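Local coordinates for ABC transporter, substrate binding protein (Agrobacterium tumefaciens, PDB 3C9H) that probably captures a solute in the periplasm and delivers it to an ABC transporter, and binds a magnesium ion, at residues L98-S103 with P330-Y335; G106-S111 with I264-E269; E157-L162 with I202-A207. One frame throughout, in Å; residues are numbered along the deposited sequence.

Contact 1. Residues L98-S103 with P330-Y335; sequences LQVKLS and PGLMVY
Gly331 opens the contact with backbone alone: its carbonyl carbon lies 3.5 Å from CG1 of Val100, the methyl that is anti to its own backbone N (chi1 170°). The positive phi of Gly331, 89°, would drive a CB against the carbonyl oxygen of Pro330, so the chain can turn here because no side chain is present. Leu332 touches two successive residues of the helix, Val100 and Lys101. Its N also meets Val100 CG1, while its side chain, with CG anti to the backbone N (chi1 -151°), carries CD1 over the helix backbone to 3.5 Å from Lys101 N and on to Lys101 CB. The lysine takes part through this aliphatic root; its NZ pairs with Asp105 in a salt bridge. A short 3-10 turn then brings round Tyr335, whose CE1 sits 3.7 Å from CG2 of Val100, the two side chains crossing at about a right angle. Val100 thus uses both methyls, CG1 against the Gly331-Leu332 peptide and CG2 against the tyrosine. The 330-335 segment, between strand 323-325 and helix 338-353, covers one side of helix 96-104; Leu98 and Leu102 of that helix face helix 70-82, and Gln99 and Ser103 rest on strand 258-268.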
# COMPACT_ATOMS: atom_id res chain seq x y z
N LEU A 98 -4.60 5.66 -8.55
CA LEU A 98 -3.70 6.56 -9.27
C LEU A 98 -2.94 5.81 -10.34
O LEU A 98 -2.63 6.37 -11.39
CB LEU A 98 -2.71 7.24 -8.30
CG LEU A 98 -3.38 8.15 -7.25
CD1 LEU A 98 -2.36 8.83 -6.36
CD2 LEU A 98 -4.36 9.17 -7.92
N GLN A 99 -2.63 4.54 -10.08
CA GLN A 99 -1.94 3.71 -11.07
C GLN A 99 -2.83 3.37 -12.25
O GLN A 99 -2.40 3.41 -13.39
CB GLN A 99 -1.38 2.46 -10.42
CG GLN A 99 -0.20 2.75 -9.48
CD GLN A 99 1.09 3.04 -10.24
OE1 GLN A 99 1.33 4.16 -10.69
NE2 GLN A 99 1.96 2.01 -10.36
N VAL A 100 -4.07 3.04 -11.97
CA VAL A 100 -5.04 2.77 -13.04
C VAL A 100 -5.33 4.06 -13.81
O VAL A 100 -5.39 4.04 -15.03
CB VAL A 100 -6.32 2.10 -12.49
CG1 VAL A 100 -7.46 2.04 -13.60
CG2 VAL A 100 -5.99 0.70 -11.99
N LYS A 101 -5.47 5.19 -13.12
CA LYS A 101 -5.55 6.48 -13.83
C LYS A 101 -4.38 6.77 -14.79
O LYS A 101 -4.62 7.16 -15.93
CB LYS A 101 -5.76 7.65 -12.87
CG LYS A 101 -5.95 8.99 -13.59
CD LYS A 101 -6.50 10.02 -12.65
CE LYS A 101 -6.85 11.35 -13.38
NZ LYS A 101 -7.75 11.20 -14.61
N LEU A 102 -3.12 6.63 -14.35
CA LEU A 102 -2.00 6.77 -15.27
C LEU A 102 -2.19 5.90 -16.50
O LEU A 102 -2.01 6.35 -17.62
CB LEU A 102 -0.65 6.40 -14.64
CG LEU A 102 -0.01 7.28 -13.58
CD1 LEU A 102 1.21 6.53 -12.99
CD2 LEU A 102 0.40 8.63 -14.11
N SER A 103 -2.54 4.63 -16.27
CA SER A 103 -2.68 3.65 -17.33
C SER A 103 -3.83 4.03 -18.27
O SER A 103 -3.71 3.92 -19.51
CB SER A 103 -2.90 2.27 -16.71
OG SER A 103 -1.81 1.89 -15.88
N PRO A 330 -11.55 -4.02 -14.26
CA PRO A 330 -12.59 -3.14 -14.82
C PRO A 330 -12.05 -1.75 -15.15
O PRO A 330 -12.65 -1.02 -15.94
CB PRO A 330 -13.64 -3.05 -13.69
CG PRO A 330 -13.23 -4.07 -12.65
CD PRO A 330 -11.74 -4.22 -12.82
N GLY A 331 -10.92 -1.37 -14.55
CA GLY A 331 -10.29 -0.11 -14.88
C GLY A 331 -10.82 1.01 -14.02
O GLY A 331 -11.22 0.81 -12.86
N LEU A 332 -10.82 2.20 -14.60
CA LEU A 332 -10.90 3.43 -13.80
C LEU A 332 -12.28 3.61 -13.14
O LEU A 332 -12.39 4.24 -12.08
CB LEU A 332 -10.50 4.64 -14.68
CG LEU A 332 -9.86 5.87 -14.04
CD1 LEU A 332 -8.94 5.52 -12.85
CD2 LEU A 332 -9.14 6.66 -15.12
N MET A 333 -13.30 3.02 -13.76
CA MET A 333 -14.69 3.02 -13.24
C MET A 333 -14.85 2.51 -11.80
O MET A 333 -15.79 2.92 -11.11
CB MET A 333 -15.60 2.19 -14.15
CG MET A 333 -15.18 0.72 -14.27
SD MET A 333 -16.34 -0.19 -15.31
CE MET A 333 -15.27 -1.43 -16.07
N VAL A 334 -13.98 1.60 -11.36
CA VAL A 334 -14.02 1.12 -9.96
C VAL A 334 -13.68 2.25 -8.95
O VAL A 334 -14.12 2.22 -7.78
CB VAL A 334 -13.03 -0.07 -9.74
CG1 VAL A 334 -13.12 -0.60 -8.30
CG2 VAL A 334 -13.33 -1.19 -10.74
N TYR A 335 -12.92 3.24 -9.43
CA TYR A 335 -12.36 4.29 -8.59
C TYR A 335 -13.04 5.65 -8.76
O TYR A 335 -13.57 5.97 -9.83
CB TYR A 335 -10.90 4.45 -8.94
CG TYR A 335 -10.16 3.14 -8.92
CD1 TYR A 335 -9.83 2.49 -10.11
CD2 TYR A 335 -9.80 2.54 -7.71
CE1 TYR A 335 -9.14 1.28 -10.09
CE2 TYR A 335 -9.09 1.33 -7.69
CZ TYR A 335 -8.77 0.71 -8.88
OH TYR A 335 -8.09 -0.47 -8.85

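Contact 2. Residues G106-S111 with I264-E269; sequences GYAQRS and IGLVPE
Three direct hydrogen bonds join residues 107-109, around a short, weakly bonded strand, to residues 267-269. Two are between backbones: Gln109 N gives a bond of 2.9 Å to Val267 O, nearly along the C=O axis, and Glu269 N reaches Tyr107 O from well above the carbonyl plane. They flank the antiparallel non-hydrogen-bonded pair of Ala108 and Pro268, whose CA atoms approach to 4.1 Å. Proline has no N-H to offer, yet its carbonyl is used: Gln109 NE2 donates to Pro268 O over 2.9 Å, with the acceptor close to the plane of the amide. The side chain gets there with CG in the crowded position between backbone N and carbonyl carbon (chi1 58°) and the chain extended beyond it.

Water supplies further links. One molecule stands between Val267 N and Gln109 O, accepting from the first and donating to the second, and also accepts from Ser111 OG. A second accepts from Gln109 NE2 and donates to Glu269 O.

Apolar contacts fill in around the polar ones. Gln109 CG lies 3.8 Å from Val267 CG1, the two side chains crossing obliquely, and Ala108 CB touches Leu266 CD1 at 3.9 Å. Tyr107 turns away to helix 70-82, where its OH bonds to Asp82.

The junction therefore depends on solvent and one glutamine side chain as well as on backbone pairing.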
# COMPACT_ATOMS: atom_id res chain seq x y z
N GLY A 106 -2.88 7.21 -20.64
CA GLY A 106 -1.80 7.09 -21.62
C GLY A 106 -0.39 7.22 -21.07
O GLY A 106 0.55 7.23 -21.86
N TYR A 107 -0.24 7.28 -19.74
CA TYR A 107 1.06 7.42 -19.10
C TYR A 107 1.80 6.10 -18.87
O TYR A 107 2.96 6.11 -18.46
CB TYR A 107 0.92 8.23 -17.78
CG TYR A 107 0.56 9.68 -18.02
CD1 TYR A 107 1.54 10.65 -18.20
CD2 TYR A 107 -0.77 10.07 -18.10
CE1 TYR A 107 1.20 11.98 -18.46
CE2 TYR A 107 -1.13 11.41 -18.35
CZ TYR A 107 -0.14 12.36 -18.53
OH TYR A 107 -0.49 13.66 -18.77
N ALA A 108 1.14 4.97 -19.13
CA ALA A 108 1.76 3.67 -19.09
C ALA A 108 1.91 3.11 -20.51
O ALA A 108 1.38 3.68 -21.48
CB ALA A 108 0.94 2.72 -18.21
N GLN A 109 2.66 2.02 -20.63
CA GLN A 109 2.72 1.26 -21.86
C GLN A 109 2.53 -0.23 -21.55
O GLN A 109 2.83 -0.68 -20.44
CB GLN A 109 4.03 1.52 -22.62
CG GLN A 109 5.31 1.19 -21.85
CD GLN A 109 6.55 1.40 -22.70
OE1 GLN A 109 6.80 0.64 -23.62
NE2 GLN A 109 7.31 2.44 -22.41
N ARG A 110 2.02 -0.96 -22.53
CA ARG A 110 1.68 -2.36 -22.38
C ARG A 110 2.94 -3.18 -22.16
O ARG A 110 4.00 -2.91 -22.77
CB ARG A 110 0.92 -2.84 -23.64
CG ARG A 110 0.38 -4.24 -23.58
CD ARG A 110 -0.40 -4.60 -24.89
NE ARG A 110 -1.10 -5.88 -24.80
CZ ARG A 110 -2.40 -6.02 -24.53
NH1 ARG A 110 -3.18 -4.96 -24.30
NH2 ARG A 110 -2.92 -7.23 -24.49
N SER A 111 2.81 -4.18 -21.31
CA SER A 111 3.89 -5.10 -21.03
C SER A 111 3.41 -6.52 -21.24
O SER A 111 2.78 -7.10 -20.36
CB SER A 111 4.35 -4.94 -19.58
OG SER A 111 4.94 -3.69 -19.38
N ILE A 264 0.37 -2.04 -7.35
CA ILE A 264 0.26 -2.10 -8.81
C ILE A 264 1.55 -1.64 -9.46
O ILE A 264 2.08 -0.57 -9.14
CB ILE A 264 -0.94 -1.25 -9.30
CG1 ILE A 264 -2.28 -1.90 -8.92
CG2 ILE A 264 -0.89 -1.02 -10.84
CD1 ILE A 264 -3.48 -1.05 -9.43
N GLY A 265 2.08 -2.49 -10.33
CA GLY A 265 3.24 -2.20 -11.12
C GLY A 265 2.89 -1.94 -12.57
O GLY A 265 2.03 -2.59 -13.14
N LEU A 266 3.59 -0.98 -13.16
CA LEU A 266 3.47 -0.64 -14.59
C LEU A 266 4.77 0.01 -15.07
O LEU A 266 5.55 0.48 -14.27
CB LEU A 266 2.28 0.29 -14.83
CG LEU A 266 2.28 1.68 -14.17
CD1 LEU A 266 3.14 2.66 -14.98
CD2 LEU A 266 0.82 2.25 -13.98
N VAL A 267 4.99 -0.03 -16.39
CA VAL A 267 6.11 0.60 -17.06
C VAL A 267 5.57 1.86 -17.71
O VAL A 267 4.67 1.77 -18.54
CB VAL A 267 6.70 -0.31 -18.16
CG1 VAL A 267 7.74 0.45 -18.99
CG2 VAL A 267 7.27 -1.59 -17.53
N PRO A 268 6.07 3.02 -17.29
CA PRO A 268 5.67 4.28 -17.88
C PRO A 268 5.97 4.36 -19.40
O PRO A 268 6.97 3.84 -19.89
CB PRO A 268 6.50 5.32 -17.09
CG PRO A 268 6.75 4.65 -15.74
CD PRO A 268 7.01 3.22 -16.17
N GLU A 269 5.06 4.99 -20.13
CA GLU A 269 5.23 5.30 -21.54
C GLU A 269 6.56 6.01 -21.84
O GLU A 269 7.20 5.72 -22.86
CB GLU A 269 4.06 6.17 -21.99
CG GLU A 269 4.00 6.40 -23.48
CD GLU A 269 4.78 7.62 -23.93
OE1 GLU A 269 5.19 8.44 -23.07
OE2 GLU A 269 4.96 7.78 -25.17
O HOH W 1 3.24 -1.80 -18.05
O HOH W 2 9.61 4.23 -23.15

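Contact 3. Residues E157-L162 with I202-A207; sequences EFVDYL and IKAMGA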
# COMPACT_ATOMS: atom_id res chain seq x y z
N GLU A 157 -16.43 -1.41 18.04
CA GLU A 157 -15.61 -1.54 19.26
C GLU A 157 -14.55 -0.45 19.38
O GLU A 157 -14.20 -0.03 20.48
CB GLU A 157 -14.91 -2.91 19.32
CG GLU A 157 -15.84 -4.05 19.61
CD GLU A 157 -15.15 -5.41 19.68
OE1 GLU A 157 -13.92 -5.48 19.69
OE2 GLU A 157 -15.86 -6.43 19.76
N PHE A 158 -14.02 -0.01 18.24
CA PHE A 158 -13.02 1.03 18.23
C PHE A 158 -13.63 2.31 18.79
O PHE A 158 -13.06 2.94 19.68
CB PHE A 158 -12.54 1.27 16.79
CG PHE A 158 -11.19 1.94 16.67
CD1 PHE A 158 -10.07 1.20 16.28
CD2 PHE A 158 -11.06 3.30 16.88
CE1 PHE A 158 -8.80 1.82 16.13
CE2 PHE A 158 -9.81 3.95 16.74
CZ PHE A 158 -8.67 3.21 16.37
N VAL A 159 -14.80 2.67 18.26
CA VAL A 159 -15.50 3.90 18.65
C VAL A 159 -15.89 3.84 20.12
O VAL A 159 -15.67 4.81 20.86
CB VAL A 159 -16.73 4.14 17.75
CG1 VAL A 159 -17.62 5.24 18.33
CG2 VAL A 159 -16.29 4.50 16.31
N ASP A 160 -16.45 2.72 20.54
CA ASP A 160 -16.80 2.49 21.96
C ASP A 160 -15.58 2.62 22.88
O ASP A 160 -15.68 3.26 23.92
CB ASP A 160 -17.46 1.12 22.15
CG ASP A 160 -18.06 0.94 23.55
OD1 ASP A 160 -18.71 1.87 24.06
OD2 ASP A 160 -17.87 -0.15 24.13
N TYR A 161 -14.45 2.03 22.51
CA TYR A 161 -13.23 2.14 23.32
C TYR A 161 -12.80 3.61 23.46
O TYR A 161 -12.47 4.06 24.56
CB TYR A 161 -12.08 1.31 22.73
CG TYR A 161 -10.74 1.57 23.40
CD1 TYR A 161 -10.31 0.80 24.48
CD2 TYR A 161 -9.92 2.60 22.97
CE1 TYR A 161 -9.07 1.06 25.11
CE2 TYR A 161 -8.69 2.87 23.59
CZ TYR A 161 -8.27 2.09 24.65
OH TYR A 161 -7.03 2.36 25.24
N LEU A 162 -12.81 4.34 22.35
CA LEU A 162 -12.47 5.76 22.34
C LEU A 162 -13.35 6.55 23.30
O LEU A 162 -12.87 7.43 24.01
CB LEU A 162 -12.61 6.34 20.93
CG LEU A 162 -11.62 5.85 19.88
CD1 LEU A 162 -11.89 6.58 18.56
CD2 LEU A 162 -10.16 6.00 20.36
N ILE A 202 -14.98 8.26 11.76
CA ILE A 202 -14.13 9.43 11.51
C ILE A 202 -14.39 10.51 12.55
O ILE A 202 -13.46 11.09 13.12
CB ILE A 202 -14.33 9.99 10.06
CG1 ILE A 202 -14.07 8.91 9.01
CG2 ILE A 202 -13.41 11.17 9.80
CD1 ILE A 202 -12.83 8.08 9.31
N LYS A 203 -15.66 10.77 12.83
CA LYS A 203 -16.04 11.75 13.86
C LYS A 203 -15.48 11.37 15.24
O LYS A 203 -14.83 12.19 15.87
CB LYS A 203 -17.56 11.91 13.91
CG LYS A 203 -18.12 12.67 12.70
CD LYS A 203 -19.65 12.54 12.58
CE LYS A 203 -20.21 13.26 11.32
NZ LYS A 203 -20.01 14.77 11.33
N ALA A 204 -15.69 10.12 15.66
CA ALA A 204 -15.11 9.63 16.93
C ALA A 204 -13.59 9.85 16.99
O ALA A 204 -13.07 10.25 18.04
CB ALA A 204 -15.43 8.17 17.15
N MET A 205 -12.88 9.59 15.90
CA MET A 205 -11.42 9.76 15.88
C MET A 205 -11.06 11.24 16.05
O MET A 205 -10.11 11.60 16.78
CB MET A 205 -10.78 9.17 14.60
CG MET A 205 -10.72 7.61 14.53
SD MET A 205 -9.78 6.89 13.14
CE MET A 205 -10.88 7.33 11.82
N GLY A 206 -11.81 12.11 15.38
CA GLY A 206 -11.60 13.56 15.51
C GLY A 206 -11.84 14.07 16.94
O GLY A 206 -11.08 14.90 17.42
N ALA A 207 -12.86 13.53 17.61
CA ALA A 207 -13.13 13.83 19.03
C ALA A 207 -12.04 13.29 19.97
O ALA A 207 -11.73 13.91 21.00
CB ALA A 207 -14.46 13.28 19.42
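The helical segments 157-162 and 202-207 run side by side in the same sense, their axes 26° apart in direction and 9.7 Å apart at closest approach. This is near-parallel helix packing at the periphery of a solute-binding protein of the periplasmic binding protein clan, and it is wholly apolar. Ala204 lies at its centre: the CA atoms of Ala204 and Val159 are the nearest across the pair, 6.0 Å apart. Both valine methyls bear on the alanine CB, CG1 at 3.8 Å and CG2 almost as near. One turn further on, Leu162 points at the same residue, its CG anti to the carbonyl carbon (chi1 -68°), and CD1 rests over the Ala204-Met205 peptide before reaching Met205 CG. Phe158 completes the row on the first helix. Its ring packs edge-to-face with Phe139 and also touches Leu230, while Met205 extends to Tyr232, so the inner side of the pair lies on strands 135-142 and 230-235. Ile202, pointing away from the first helix, packs against helix 338-353. Phe158 and Met205 form an oblique Met-aromatic contact, with SD 5.5 Å from the ring centroid and 43° off the ring normal, and CG of the methionine 4.4 Å from Phe158 CE2.

In the fold
Contacts 1 and 2 form one continuous patch, their centres about 12 Å apart. Helix 96-104 is followed closely in the chain by strand 108-109, with Leu102 O 2.9 Å from Tyr107 N at the junction, and Gln99 NE2 bonds to Ile264 O, fastening the helix to strand 258-268. Contact 3 is remote: its centre is about 32 Å from that of contact 1 and 40 Å from that of contact 2, on the far side of the chain's centre from the latter. Such separation is consistent with the two-lobed build of periplasmic binding proteins. None of the contacts contains the magnesium ligands Ser41 and Asp43; in contact 2 the Leu266 side chain is about 12 Å from that of Ser41.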